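Long-range contact in putative xanthine dehydrogenase YAGS fad-binding subunit (Escherichia coli, PDB 5G5G), which binds a pterin cytosine dinucleotide and a dioxothiomolybdenum ion, and probably oxidises aldehydes as a subunit of a periplasmic aldehyde oxidase: residues 459-473 against 492-506. Sequence-based numbering, arbitrary orientation.
Sequences VTVETDMTDIGTGSY and AVHLGDSSFPVSAGS. With MCN (pterin cytosine dinucleotide), chain Y.
D464 OD1 takes two hydrogen bonds from S503: OG donates at 2.6 Å, nearly in line with the C-O bond, and S503 N at 2.7 Å from above the carboxylate plane. The D464 carboxylate gets there because CG sits between the backbone N and carbonyl carbon (chi1 82°), and D464 N in turn donates to P501 O. S503 OG also accepts from G505 N, an ST turn. Strands 459-462 and 492-494 pair in parallel, with A492 N on V459 O, V461 N on A492 O, H494 N on V461 O and T463 N on H494 O just beyond. They are the two strands of a beta-alpha-beta unit, connected through helix 472-484, and the loops leaving their C-terminal ends reach the pterin cytosine dinucleotide. There T470 O accepts from O2' of the cofactor at 2.7 Å, and one water lies within bonding distance of S506 OG, S472 OG, T470 OG1 and the phosphate oxygen O2B. L495 CD1 lies over the centre of the Y473 ring, 3.5 Å from its centroid, while Y473 OH is hydrogen-bonded to P236 O. L495 CD2 packs on T463 CG2 at 3.5 Å. The F500 ring is clasped between E462 CB and D497 CB on opposite faces.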
ATOM      1  N   VAL C 459      18.035  25.073  20.625  1.00 22.75           N
ATOM      2  CA  VAL C 459      17.727  23.967  21.517  1.00 21.99           C
ATOM      3  C   VAL C 459      17.922  22.685  20.693  1.00 21.19           C
ATOM      4  O   VAL C 459      17.593  22.654  19.488  1.00 21.12           O
ATOM      5  CB  VAL C 459      16.298  24.089  22.073  1.00 21.52           C
ATOM      6  CG1 VAL C 459      15.870  22.800  22.780  1.00 21.56           C
ATOM      7  CG2 VAL C 459      16.194  25.284  22.998  1.00 22.32           C
ATOM      8  N   THR C 460      18.528  21.663  21.301  1.00 20.19           N
ATOM      9  CA  THR C 460      18.723  20.375  20.624  1.00 19.50           C
ATOM     10  C   THR C 460      17.998  19.270  21.404  1.00 18.19           C
ATOM     11  O   THR C 460      18.236  19.125  22.587  1.00 19.58           O
ATOM     12  CB  THR C 460      20.217  20.028  20.510  1.00 20.71           C
ATOM     13  OG1 THR C 460      20.903  21.123  19.858  1.00 22.22           O
ATOM     14  CG2 THR C 460      20.416  18.754  19.731  1.00 19.99           C
ATOM     15  N   VAL C 461      17.132  18.528  20.760  1.00 16.94           N
ATOM     16  CA  VAL C 461      16.427  17.412  21.378  1.00 16.06           C
ATOM     17  C   VAL C 461      16.993  16.116  20.787  1.00 15.82           C
ATOM     18  O   VAL C 461      17.088  16.019  19.578  1.00 14.93           O
ATOM     19  CB  VAL C 461      14.934  17.452  21.094  1.00 15.52           C
ATOM     20  CG1 VAL C 461      14.234  16.201  21.599  1.00 15.37           C
ATOM     21  CG2 VAL C 461      14.315  18.714  21.703  1.00 16.18           C
ATOM     22  N   GLU C 462      17.390  15.181  21.656  1.00 16.19           N
ATOM     23  CA  GLU C 462      17.797  13.836  21.222  1.00 16.74           C
ATOM     24  C   GLU C 462      16.948  12.787  21.926  1.00 15.99           C
ATOM     25  O   GLU C 462      16.881  12.766  23.151  1.00 15.98           O
ATOM     26  CB  GLU C 462      19.243  13.569  21.563  1.00 18.16           C
ATOM     27  CG  GLU C 462      20.214  14.539  20.864  1.00 20.44           C
ATOM     28  CD  GLU C 462      21.595  14.623  21.484  1.00 23.74           C
ATOM     29  OE1 GLU C 462      21.743  14.496  22.726  1.00 25.29           O
ATOM     30  OE2 GLU C 462      22.529  14.891  20.725  1.00 26.11           O
ATOM     31  N   THR C 463      16.379  11.884  21.155  1.00 15.36           N
ATOM     32  CA  THR C 463      15.696  10.716  21.713  1.00 15.22           C
ATOM     33  C   THR C 463      15.640   9.606  20.648  1.00 15.00           C
ATOM     34  O   THR C 463      15.621   9.897  19.460  1.00 14.49           O
ATOM     35  CB  THR C 463      14.301  11.115  22.234  1.00 15.68           C
ATOM     36  OG1 THR C 463      13.629   9.966  22.747  1.00 15.86           O
ATOM     37  CG2 THR C 463      13.455  11.810  21.127  1.00 15.25           C
ATOM     38  N   ASP C 464      15.585   8.352  21.050  1.00 14.75           N
ATOM     39  CA  ASP C 464      15.527   7.283  20.050  1.00 14.73           C
ATOM     40  C   ASP C 464      14.113   7.061  19.445  1.00 14.30           C
ATOM     41  O   ASP C 464      13.887   6.133  18.640  1.00 13.12           O
ATOM     42  CB  ASP C 464      16.089   5.968  20.602  1.00 15.41           C
ATOM     43  CG  ASP C 464      15.093   5.159  21.438  1.00 16.01           C
ATOM     44  OD1 ASP C 464      13.957   5.650  21.737  1.00 15.34           O
ATOM     45  OD2 ASP C 464      15.454   4.019  21.851  1.00 15.63           O
ATOM     46  N   MET C 465      13.168   7.892  19.843  1.00 13.27           N
ATOM     47  CA  MET C 465      11.854   7.888  19.196  1.00 12.81           C
ATOM     48  C   MET C 465      11.943   7.973  17.688  1.00 12.14           C
ATOM     49  O   MET C 465      12.855   8.605  17.162  1.00 12.68           O
ATOM     50  CB  MET C 465      11.031   9.062  19.720  1.00 12.92           C
ATOM     51  CG  MET C 465       9.637   9.123  19.175  1.00 12.57           C
ATOM     52  SD  MET C 465       8.658   7.655  19.584  1.00 12.03           S
ATOM     53  CE  MET C 465       7.223   8.047  18.663  1.00 12.44           C
ATOM     54  N   THR C 466      11.029   7.305  17.011  1.00 11.21           N
ATOM     55  CA  THR C 466      10.962   7.309  15.540  1.00 11.00           C
ATOM     56  C   THR C 466       9.846   8.193  15.011  1.00 11.09           C
ATOM     57  O   THR C 466       8.814   8.485  15.714  1.00 10.65           O
ATOM     58  CB  THR C 466      10.783   5.867  15.014  1.00 11.02           C
ATOM     59  OG1 THR C 466       9.657   5.253  15.689  1.00 11.27           O
ATOM     60  CG2 THR C 466      12.022   5.086  15.257  1.00 11.68           C
ATOM     61  N   ASP C 467      10.052   8.603  13.766  1.00 10.90           N
ATOM     62  CA  ASP C 467       9.050   9.315  12.972  1.00 10.73           C
ATOM     63  C   ASP C 467       8.834   8.477  11.774  1.00 10.43           C
ATOM     64  O   ASP C 467       9.681   8.426  10.876  1.00 10.94           O
ATOM     65  CB  ASP C 467       9.479  10.758  12.603  1.00 11.27           C
ATOM     66  CG  ASP C 467       8.318  11.588  12.049  1.00 11.17           C
ATOM     67  OD1 ASP C 467       7.410  10.958  11.415  1.00 11.06           O
ATOM     68  OD2 ASP C 467       8.324  12.823  12.291  1.00 10.56           O
ATOM     69  N   ILE C 468       7.694   7.766  11.741  1.00  9.78           N
ATOM     70  CA  ILE C 468       7.405   6.781  10.658  1.00  9.92           C
ATOM     71  C   ILE C 468       6.460   7.411   9.638  1.00  9.52           C
ATOM     72  O   ILE C 468       5.822   6.707   8.857  1.00  9.32           O
ATOM     73  CB  ILE C 468       6.880   5.474  11.244  1.00  9.84           C
ATOM     74  CG1 ILE C 468       5.531   5.703  12.009  1.00 10.01           C
ATOM     75  CG2 ILE C 468       7.899   4.863  12.203  1.00 10.29           C
ATOM     76  CD1 ILE C 468       4.936   4.480  12.630  1.00 10.15           C
ATOM     77  N   GLY C 469       6.398   8.749   9.646  1.00  9.12           N
ATOM     78  CA  GLY C 469       5.421   9.555   8.907  1.00  9.41           C
ATOM     79  C   GLY C 469       4.340  10.119   9.840  1.00  9.58           C
ATOM     80  O   GLY C 469       3.446  10.872   9.399  1.00 10.32           O
ATOM     81  N   THR C 470       4.457   9.793  11.125  1.00  9.51           N
ATOM     82  CA  THR C 470       3.498  10.276  12.121  1.00 10.04           C
ATOM     83  C   THR C 470       3.594  11.785  12.381  1.00 10.39           C
ATOM     84  O   THR C 470       2.576  12.454  12.552  1.00 11.01           O
ATOM     85  CB  THR C 470       3.698   9.463  13.395  1.00 10.45           C
ATOM     86  OG1 THR C 470       5.125   9.298  13.522  1.00 10.57           O
ATOM     87  CG2 THR C 470       3.019   8.104  13.318  1.00 10.22           C
ATOM     88  N   GLY C 471       4.809  12.329  12.369  1.00 10.11           N
ATOM     89  CA  GLY C 471       5.084  13.725  12.798  1.00 10.75           C
ATOM     90  C   GLY C 471       5.881  13.932  14.059  1.00 10.68           C
ATOM     91  O   GLY C 471       6.036  15.053  14.504  1.00 12.19           O
ATOM     92  N   SER C 472       6.452  12.869  14.619  1.00 11.05           N
ATOM     93  CA  SER C 472       7.207  12.963  15.833  1.00 10.89           C
ATOM     94  C   SER C 472       8.272  14.080  15.805  1.00 11.55           C
ATOM     95  O   SER C 472       8.425  14.784  16.812  1.00 11.73           O
ATOM     96  CB  SER C 472       7.875  11.640  16.136  1.00 11.04           C
ATOM     97  OG  SER C 472       6.978  10.552  16.134  1.00 10.84           O
ATOM     98  N   TYR C 473       9.039  14.207  14.715  1.00 10.71           N
ATOM     99  CA  TYR C 473      10.050  15.299  14.639  1.00 11.20           C
ATOM    100  C   TYR C 473       9.395  16.619  15.054  1.00 11.36           C
ATOM    101  O   TYR C 473       9.942  17.372  15.866  1.00 11.68           O
ATOM    102  CB  TYR C 473      10.655  15.508  13.258  1.00 11.02           C
ATOM    103  CG  TYR C 473      11.753  14.511  12.900  1.00 11.35           C
ATOM    104  CD1 TYR C 473      13.067  14.670  13.413  1.00 11.91           C
ATOM    105  CD2 TYR C 473      11.525  13.467  11.969  1.00 11.37           C
ATOM    106  CE1 TYR C 473      14.083  13.800  13.056  1.00 12.07           C
ATOM    107  CE2 TYR C 473      12.544  12.590  11.644  1.00 11.72           C
ATOM    108  CZ  TYR C 473      13.826  12.769  12.173  1.00 12.10           C
ATOM    109  OH  TYR C 473      14.873  11.870  11.860  1.00 12.56           O
ATOM    110  N   ALA C 492      16.336  21.899  17.124  1.00 17.74           N
ATOM    111  CA  ALA C 492      16.766  20.788  16.272  1.00 17.50           C
ATOM    112  C   ALA C 492      16.344  19.539  16.981  1.00 16.06           C
ATOM    113  O   ALA C 492      16.440  19.484  18.181  1.00 16.47           O
ATOM    114  CB  ALA C 492      18.291  20.790  16.096  1.00 18.58           C
ATOM    115  N   VAL C 493      15.905  18.537  16.242  1.00 15.57           N
ATOM    116  CA  VAL C 493      15.476  17.264  16.812  1.00 14.46           C
ATOM    117  C   VAL C 493      16.155  16.118  16.054  1.00 14.62           C
ATOM    118  O   VAL C 493      16.032  16.035  14.828  1.00 14.06           O
ATOM    119  CB  VAL C 493      13.956  17.108  16.696  1.00 13.61           C
ATOM    120  CG1 VAL C 493      13.491  15.763  17.254  1.00 12.77           C
ATOM    121  CG2 VAL C 493      13.214  18.276  17.341  1.00 13.74           C
ATOM    122  N   HIS C 494      16.848  15.284  16.807  1.00 14.63           N
ATOM    123  CA  HIS C 494      17.564  14.123  16.305  1.00 15.90           C
ATOM    124  C   HIS C 494      16.882  12.890  16.882  1.00 14.88           C
ATOM    125  O   HIS C 494      16.759  12.757  18.103  1.00 14.90           O
ATOM    126  CB  HIS C 494      19.008  14.205  16.721  1.00 17.73           C
ATOM    127  CG  HIS C 494      19.648  15.494  16.310  1.00 20.71           C
ATOM    128  ND1 HIS C 494      19.680  15.917  14.997  1.00 23.69           N
ATOM    129  CD2 HIS C 494      20.231  16.479  17.032  1.00 24.14           C
ATOM    130  CE1 HIS C 494      20.271  17.109  14.934  1.00 25.03           C
ATOM    131  NE2 HIS C 494      20.625  17.466  16.154  1.00 23.60           N
ATOM    132  N   LEU C 495      16.474  12.006  15.982  1.00 14.07           N
ATOM    133  CA  LEU C 495      15.661  10.821  16.297  1.00 13.17           C
ATOM    134  C   LEU C 495      16.254   9.522  15.806  1.00 13.39           C
ATOM    135  O   LEU C 495      17.178   9.500  14.982  1.00 13.08           O
ATOM    136  CB  LEU C 495      14.269  10.954  15.646  1.00 12.52           C
ATOM    137  CG  LEU C 495      13.395  12.081  16.122  1.00 12.76           C
ATOM    138  CD1 LEU C 495      11.995  11.967  15.536  1.00 12.21           C
ATOM    139  CD2 LEU C 495      13.294  12.097  17.611  1.00 13.20           C
ATOM    140  N   GLY C 496      15.684   8.433  16.340  1.00 12.54           N
ATOM    141  CA  GLY C 496      15.852   7.116  15.764  1.00 13.58           C
ATOM    142  C   GLY C 496      17.270   6.580  15.794  1.00 13.98           C
ATOM    143  O   GLY C 496      17.727   6.026  14.813  1.00 16.44           O
ATOM    144  N   ASP C 497      17.985   6.767  16.861  1.00 14.39           N
ATOM    145  CA  ASP C 497      19.356   6.313  16.983  1.00 14.56           C
ATOM    146  C   ASP C 497      19.504   5.801  18.412  1.00 14.80           C
ATOM    147  O   ASP C 497      19.148   6.496  19.405  1.00 14.36           O
ATOM    148  CB  ASP C 497      20.280   7.485  16.677  1.00 16.07           C
ATOM    149  CG  ASP C 497      21.760   7.087  16.538  1.00 18.46           C
ATOM    150  OD1 ASP C 497      22.296   6.283  17.366  1.00 19.16           O
ATOM    151  OD2 ASP C 497      22.424   7.729  15.677  1.00 19.69           O
ATOM    152  N   SER C 498      19.996   4.559  18.549  1.00 14.30           N
ATOM    153  CA  SER C 498      20.178   3.963  19.886  1.00 15.01           C
ATOM    154  C   SER C 498      21.270   4.634  20.709  1.00 15.97           C
ATOM    155  O   SER C 498      21.402   4.348  21.925  1.00 16.55           O
ATOM    156  CB  SER C 498      20.392   2.449  19.821  1.00 15.19           C
ATOM    157  OG  SER C 498      21.609   2.146  19.154  1.00 14.37           O
ATOM    158  N   SER C 499      22.039   5.541  20.123  1.00 16.99           N
ATOM    159  CA  SER C 499      22.920   6.354  20.951  1.00 18.56           C
ATOM    160  C   SER C 499      22.150   7.438  21.762  1.00 18.27           C
ATOM    161  O   SER C 499      22.698   8.008  22.685  1.00 18.53           O
ATOM    162  CB  SER C 499      24.117   6.880  20.155  1.00 20.91           C
ATOM    163  OG  SER C 499      23.771   7.937  19.308  1.00 22.84           O
ATOM    164  N   PHE C 500      20.855   7.611  21.511  1.00 17.32           N
ATOM    165  CA  PHE C 500      20.052   8.599  22.235  1.00 16.94           C
ATOM    166  C   PHE C 500      19.237   7.920  23.318  1.00 17.12           C
ATOM    167  O   PHE C 500      19.090   6.710  23.328  1.00 17.32           O
ATOM    168  CB  PHE C 500      19.075   9.258  21.265  1.00 16.74           C
ATOM    169  CG  PHE C 500      19.721   9.982  20.111  1.00 16.41           C
ATOM    170  CD1 PHE C 500      21.030  10.525  20.199  1.00 17.37           C
ATOM    171  CD2 PHE C 500      18.990  10.166  18.952  1.00 16.19           C
ATOM    172  CE1 PHE C 500      21.592  11.195  19.132  1.00 17.91           C
ATOM    173  CE2 PHE C 500      19.559  10.821  17.894  1.00 16.61           C
ATOM    174  CZ  PHE C 500      20.841  11.335  17.972  1.00 17.19           C
ATOM    175  N   PRO C 501      18.608   8.698  24.201  1.00 16.60           N
ATOM    176  CA  PRO C 501      17.859   8.043  25.264  1.00 16.56           C
ATOM    177  C   PRO C 501      16.691   7.211  24.801  1.00 15.77           C
ATOM    178  O   PRO C 501      16.108   7.480  23.735  1.00 15.86           O
ATOM    179  CB  PRO C 501      17.350   9.236  26.109  1.00 16.86           C
ATOM    180  CG  PRO C 501      18.440  10.233  25.979  1.00 17.62           C
ATOM    181  CD  PRO C 501      18.881  10.108  24.527  1.00 17.17           C
ATOM    182  N   VAL C 502      16.363   6.198  25.585  1.00 15.77           N
ATOM    183  CA  VAL C 502      15.288   5.270  25.246  1.00 15.36           C
ATOM    184  C   VAL C 502      13.890   5.896  25.386  1.00 15.28           C
ATOM    185  O   VAL C 502      13.452   6.300  26.499  1.00 15.91           O
ATOM    186  CB  VAL C 502      15.375   3.991  26.103  1.00 15.63           C
ATOM    187  CG1 VAL C 502      14.227   3.032  25.794  1.00 15.20           C
ATOM    188  CG2 VAL C 502      16.724   3.289  25.857  1.00 16.30           C
ATOM    189  N   SER C 503      13.203   6.006  24.259  1.00 14.60           N
ATOM    190  CA  SER C 503      11.774   6.329  24.224  1.00 14.55           C
ATOM    191  C   SER C 503      10.894   5.086  24.214  1.00 14.28           C
ATOM    192  O   SER C 503      11.388   3.961  24.098  1.00 14.34           O
ATOM    193  CB  SER C 503      11.487   7.141  22.953  1.00 14.11           C
ATOM    194  OG  SER C 503      11.401   6.290  21.838  1.00 14.15           O
ATOM    195  N   ALA C 504       9.589   5.299  24.231  1.00 13.87           N
ATOM    196  CA  ALA C 504       8.650   4.181  24.073  1.00 13.86           C
ATOM    197  C   ALA C 504       8.483   3.710  22.623  1.00 13.61           C
ATOM    198  O   ALA C 504       7.839   2.692  22.398  1.00 14.11           O
ATOM    199  CB  ALA C 504       7.291   4.507  24.658  1.00 13.76           C
ATOM    200  N   GLY C 505       9.082   4.419  21.672  1.00 13.45           N
ATOM    201  CA  GLY C 505       8.929   4.112  20.258  1.00 13.22           C
ATOM    202  C   GLY C 505       7.569   4.393  19.658  1.00 12.89           C
ATOM    203  O   GLY C 505       6.677   4.943  20.316  1.00 13.43           O
ATOM    204  N   SER C 506       7.427   4.015  18.395  1.00 12.19           N
ATOM    205  CA  SER C 506       6.175   4.202  17.659  1.00 11.92           C
ATOM    206  C   SER C 506       5.355   2.924  17.623  1.00 11.52           C
ATOM    207  O   SER C 506       5.597   2.051  16.825  1.00 11.86           O
ATOM    208  CB  SER C 506       6.451   4.653  16.271  1.00 11.51           C
ATOM    209  OG  SER C 506       7.069   5.915  16.206  1.00 12.16           O
TER
HETATM  210  N1  MCN Y 921      -0.824  13.465  17.232  1.00 10.61           N
HETATM  211  C2  MCN Y 921      -1.063  14.872  17.572  1.00 10.31           C
HETATM  212  N3  MCN Y 921      -1.744  14.799  18.937  1.00 10.44           N
HETATM  213  C4  MCN Y 921      -2.196  13.797  19.674  1.00 10.65           C
HETATM  214  C5  MCN Y 921      -1.722  12.463  19.167  1.00 10.58           C
HETATM  215  C6  MCN Y 921      -1.156  12.373  17.999  1.00 10.31           C
HETATM  216  O2  MCN Y 921      -0.797  15.807  17.020  1.00 10.67           O
HETATM  217  N4  MCN Y 921      -2.873  13.835  20.765  1.00 10.72           N
HETATM  218  C1' MCN Y 921      -0.353  13.326  15.863  1.00 10.98           C
HETATM  219  C2D MCN Y 921       1.170  13.706  15.729  1.00 11.03           C
HETATM  220  O2' MCN Y 921       1.440  14.142  14.399  1.00 11.43           O
HETATM  221  C3' MCN Y 921       1.736  12.406  16.000  1.00 11.03           C
HETATM  222  C4D MCN Y 921       0.884  11.246  15.312  1.00 10.70           C
HETATM  223  O4D MCN Y 921      -0.440  11.955  15.458  1.00 10.68           O
HETATM  224  O3' MCN Y 921       3.126  12.146  15.586  1.00 10.71           O
HETATM  225  C5' MCN Y 921       0.715   9.946  15.841  1.00 10.12           C
HETATM  226  O5' MCN Y 921       0.861   9.881  17.240  1.00  9.80           O
HETATM  227  PA  MCN Y 921       0.319   8.631  17.981  1.00  9.99           P
HETATM  228  O1A MCN Y 921       0.901   8.673  19.393  1.00 10.68           O
HETATM  229  O2A MCN Y 921      -1.147   8.493  17.758  1.00 11.05           O
HETATM  230  O3A MCN Y 921       1.037   7.341  17.169  1.00 10.74           O
HETATM  231  PB  MCN Y 921       2.504   6.827  17.463  1.00 10.73           P
HETATM  232  O1B MCN Y 921       2.487   5.826  18.536  1.00 10.42           O
HETATM  233  O2B MCN Y 921       3.434   7.992  17.559  1.00 11.19           O
HETATM  234  O3B MCN Y 921       2.794   6.194  16.053  1.00 10.06           O
HETATM  235  C10 MCN Y 921       2.346   4.800  15.776  1.00  9.75           C
HETATM  236  C9' MCN Y 921       1.106   4.718  14.958  1.00  9.77           C
HETATM  237  C8' MCN Y 921       0.700   3.146  14.890  1.00  9.95           C
HETATM  238  S8' MCN Y 921       0.755   2.187  16.262  1.00  9.98           S
HETATM  239  C7' MCN Y 921       0.543   2.692  13.745  1.00  9.79           C
HETATM  240  S7' MCN Y 921       0.291   0.947  13.452  1.00  9.88           S
HETATM  241  C6' MCN Y 921       0.298   3.589  12.493  1.00  9.78           C
HETATM  242  C7  MCN Y 921       0.154   5.079  13.065  1.00  9.15           C
HETATM  243  O9' MCN Y 921       1.218   5.446  13.847  1.00  9.76           O
HETATM  244  N5' MCN Y 921       1.657   3.506  11.742  1.00  9.12           N
HETATM  245  C4A MCN Y 921       1.952   4.534  10.693  1.00  9.51           C
HETATM  246  N8' MCN Y 921       0.179   5.986  11.898  1.00  9.39           N
HETATM  247  C4B MCN Y 921       1.121   5.840  10.942  1.00  9.53           C
HETATM  248  N1' MCN Y 921       1.211   6.812   9.946  1.00  9.54           N
HETATM  249  C2' MCN Y 921       2.291   6.883   9.059  1.00 10.12           C
HETATM  250  N2' MCN Y 921       2.372   7.737   8.156  1.00  9.93           N
HETATM  251  N3' MCN Y 921       2.966   5.704   8.896  1.00  9.78           N
HETATM  252  C4' MCN Y 921       3.051   4.592   9.718  1.00 10.23           C
HETATM  253  O4' MCN Y 921       3.688   3.522   9.685  1.00  9.07           O
HETATM  254  O   HOH W   1      21.929  20.037  16.806  1.00 28.76           O
HETATM  255  O   HOH W   2      12.878   2.832  21.666  1.00 16.99           O
HETATM  256  O   HOH W   3      18.068   3.953  22.459  1.00 23.79           O
HETATM  257  O   HOH W   4       5.561   8.099  15.802  1.00 11.17           O
HETATM  258  O   HOH W   5      17.236  12.556  13.122  1.00 17.69           O